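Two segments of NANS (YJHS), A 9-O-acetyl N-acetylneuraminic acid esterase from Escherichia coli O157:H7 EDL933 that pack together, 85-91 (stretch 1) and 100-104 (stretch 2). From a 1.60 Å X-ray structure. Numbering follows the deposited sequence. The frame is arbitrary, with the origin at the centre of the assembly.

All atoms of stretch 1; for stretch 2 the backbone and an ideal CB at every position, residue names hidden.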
# COMPACT_ATOMS: atom_id res chain seq x y z
N ASP A 85 -4.74 5.98 -9.60
CA ASP A 85 -4.25 7.32 -9.29
C ASP A 85 -5.25 8.09 -8.45
O ASP A 85 -6.34 8.45 -8.94
CB ASP A 85 -3.97 8.04 -10.63
CG ASP A 85 -3.36 9.43 -10.46
OD1 ASP A 85 -3.34 9.99 -9.34
OD2 ASP A 85 -2.90 9.99 -11.50
N MET A 86 -4.91 8.32 -7.17
CA MET A 86 -5.81 9.01 -6.25
C MET A 86 -5.46 10.48 -6.05
O MET A 86 -6.07 11.16 -5.22
CB MET A 86 -5.81 8.31 -4.87
CG MET A 86 -6.18 6.81 -4.88
SD MET A 86 -7.80 6.46 -5.58
CE MET A 86 -8.82 6.99 -4.21
N GLN A 87 -4.47 10.98 -6.79
CA GLN A 87 -3.85 12.27 -6.48
C GLN A 87 -4.75 13.47 -6.70
O GLN A 87 -4.47 14.54 -6.17
CB GLN A 87 -2.53 12.43 -7.22
CG GLN A 87 -1.49 11.35 -6.92
CD GLN A 87 -0.19 11.73 -7.52
OE1 GLN A 87 -0.15 12.29 -8.63
NE2 GLN A 87 0.91 11.39 -6.84
N SER A 88 -5.83 13.29 -7.46
CA SER A 88 -6.83 14.34 -7.68
C SER A 88 -8.09 14.25 -6.78
O SER A 88 -8.99 15.07 -6.89
CB SER A 88 -7.23 14.42 -9.17
OG SER A 88 -6.10 14.78 -9.97
N TYR A 89 -8.12 13.27 -5.87
CA TYR A 89 -9.23 13.21 -4.93
C TYR A 89 -8.98 14.17 -3.77
O TYR A 89 -8.82 13.73 -2.63
CB TYR A 89 -9.37 11.79 -4.39
CG TYR A 89 -10.03 10.83 -5.34
CD1 TYR A 89 -9.30 10.22 -6.35
CD2 TYR A 89 -11.38 10.52 -5.20
CE1 TYR A 89 -9.90 9.29 -7.22
CE2 TYR A 89 -11.99 9.59 -6.05
CZ TYR A 89 -11.25 9.00 -7.07
OH TYR A 89 -11.84 8.09 -7.93
N HIS A 90 -8.94 15.47 -4.05
CA HIS A 90 -8.57 16.45 -3.03
C HIS A 90 -9.61 16.57 -1.95
O HIS A 90 -10.83 16.46 -2.21
CB HIS A 90 -8.38 17.85 -3.63
CG HIS A 90 -7.46 17.88 -4.82
ND1 HIS A 90 -6.25 17.21 -4.85
CD2 HIS A 90 -7.58 18.51 -6.01
CE1 HIS A 90 -5.67 17.41 -6.03
NE2 HIS A 90 -6.45 18.22 -6.74
N HIS A 91 -9.12 16.83 -0.74
CA HIS A 91 -9.97 17.20 0.36
C HIS A 91 -10.54 18.61 0.08
O HIS A 91 -9.84 19.47 -0.44
CB HIS A 91 -9.11 17.23 1.63
CG HIS A 91 -9.90 17.36 2.87
ND1 HIS A 91 -10.38 18.57 3.33
CD2 HIS A 91 -10.32 16.43 3.77
CE1 HIS A 91 -11.03 18.39 4.46
NE2 HIS A 91 -11.02 17.09 4.75
N UNK A 100 -0.85 19.42 -0.90
CA UNK A 100 -1.94 18.79 -0.13
C UNK A 100 -2.96 18.09 -1.03
O UNK A 100 -4.15 18.04 -0.71
CB UNK A 100 -2.65 19.84 0.72
N UNK A 101 -2.48 17.53 -2.13
CA UNK A 101 -3.33 16.88 -3.13
C UNK A 101 -3.82 15.52 -2.66
O UNK A 101 -3.12 14.81 -1.96
CB UNK A 101 -2.57 16.73 -4.45
N UNK A 102 -5.02 15.15 -3.07
CA UNK A 102 -5.42 13.75 -2.97
C UNK A 102 -5.72 13.21 -1.59
O UNK A 102 -5.98 13.93 -0.63
CB UNK A 102 -4.32 12.88 -3.58
N UNK A 103 -5.72 11.88 -1.54
CA UNK A 103 -5.97 11.14 -0.32
C UNK A 103 -4.65 10.70 0.31
O UNK A 103 -3.58 10.96 -0.23
CB UNK A 103 -6.86 9.93 -0.60
N UNK A 104 -4.72 10.05 1.47
CA UNK A 104 -3.51 9.70 2.22
C UNK A 104 -3.36 8.19 2.33
O UNK A 104 -4.31 7.51 2.70
CB UNK A 104 -3.54 10.33 3.62

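The rule of this contact is set by a turn. In stretch 1, M86 to Y89 form a type I beta turn, closed by Y89 N donating to M86 O at 3.0 Å, while the side chain of D85 steadies its entry by taking a hydrogen bond from Q87 N to D85 OD1 (3.0 Å). Stretch 2 runs past this turn without regular structure of its own, so each position has to be read separately.

Position 100 asks for little. Its CA-to-CB bond points sideways, and the ideal CB finds no atom of stretch 1 within 5.5 Å; many side chains would serve, polar ones included. The deposited residue is Q100, whose amide is hydrogen-bonded elsewhere in the structure. Its backbone matters more here: one water takes a hydrogen bond from H91 N (2.8 Å) and gives one to Q100 O (2.6 Å), stitching the two stretches together, and donates also to the carbonyl oxygen of 102.

Position 101 is more demanding. CA-to-CB again points sideways, but the ideal CB lies 3.4 Å from Q87 O and 3.5 Å from H90 CE1, so there is little spare room at the base of the side chain. Beyond it runs the extended side chain of Q87, which offers aliphatic carbons and a terminal amide. A long aliphatic or aromatic group could follow it; a polar tip would need its own partner. The residue is Y101. With chi1 at 48° (p), its ring reaches the Q87 amide, Q87 NE2 to Y101 CE1 being 3.9 Å, an oblique approach. Its hydroxyl is satisfied elsewhere in the structure.

Position 102 leaves the least choice. Its CA lies 4.1 Å from the CA of Q87, and an ideal CB would clash with M86 O and Q87 CA, each 3.0 Å away. The backbone angles, phi 73° and psi -163°, argue the same way, since positive phi by itself favours glycine. G102 is what is found, and its bare CA lets the turn come close: M86 O is 3.5 Å from G102 CA, and Y89 O makes a CA-H...O contact with G102 CA at 3.4 Å. The sole direct hydrogen bond across the contact is also here, from G102 N to H90 ND1, 3.0 Å long with an angle of 153°. The amide meets the imidazole at its edge, near the ring plane, where the nitrogen lone pair lies. Q87 O is also near, 3.2 Å from G102 N, but the angle is too poor for a bond.

Position 103 has more latitude: the ideal CB stands 4.7 Å from both M86 CB and Y89 O, room for a small or branched side chain. T103 fits with both branches in use. T103 OG1 packs against M86 CB at 3.2 Å and is hydrogen-bonded elsewhere in the structure, while T103 CG2 rests 4.0 Å from Y89 CB.

Position 104 is out of reach of stretch 1, which therefore sets no preference; the residue is V104.

Stretch 2 (100-104) QYGTV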
# COMPACT_ATOMS: atom_id res chain seq x y z
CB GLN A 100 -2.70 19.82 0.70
CG GLN A 100 -1.95 20.42 1.84
CD GLN A 100 -2.81 21.35 2.67
OE1 GLN A 100 -3.34 22.33 2.14
NE2 GLN A 100 -2.96 21.06 3.98
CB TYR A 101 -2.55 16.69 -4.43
CG TYR A 101 -1.15 16.09 -4.26
CD1 TYR A 101 -0.94 14.71 -4.29
CD2 TYR A 101 -0.05 16.91 -4.07
CE1 TYR A 101 0.31 14.17 -4.12
CE2 TYR A 101 1.22 16.38 -3.88
CZ TYR A 101 1.40 15.00 -3.91
OH TYR A 101 2.64 14.46 -3.74
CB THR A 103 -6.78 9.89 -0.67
OG1 THR A 103 -6.23 9.34 -1.88
CG2 THR A 103 -8.24 10.27 -0.84
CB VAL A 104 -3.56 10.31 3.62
CG1 VAL A 104 -2.37 9.91 4.47
CG2 VAL A 104 -3.62 11.85 3.51
O HOH W 1 -6.36 16.66 -0.38
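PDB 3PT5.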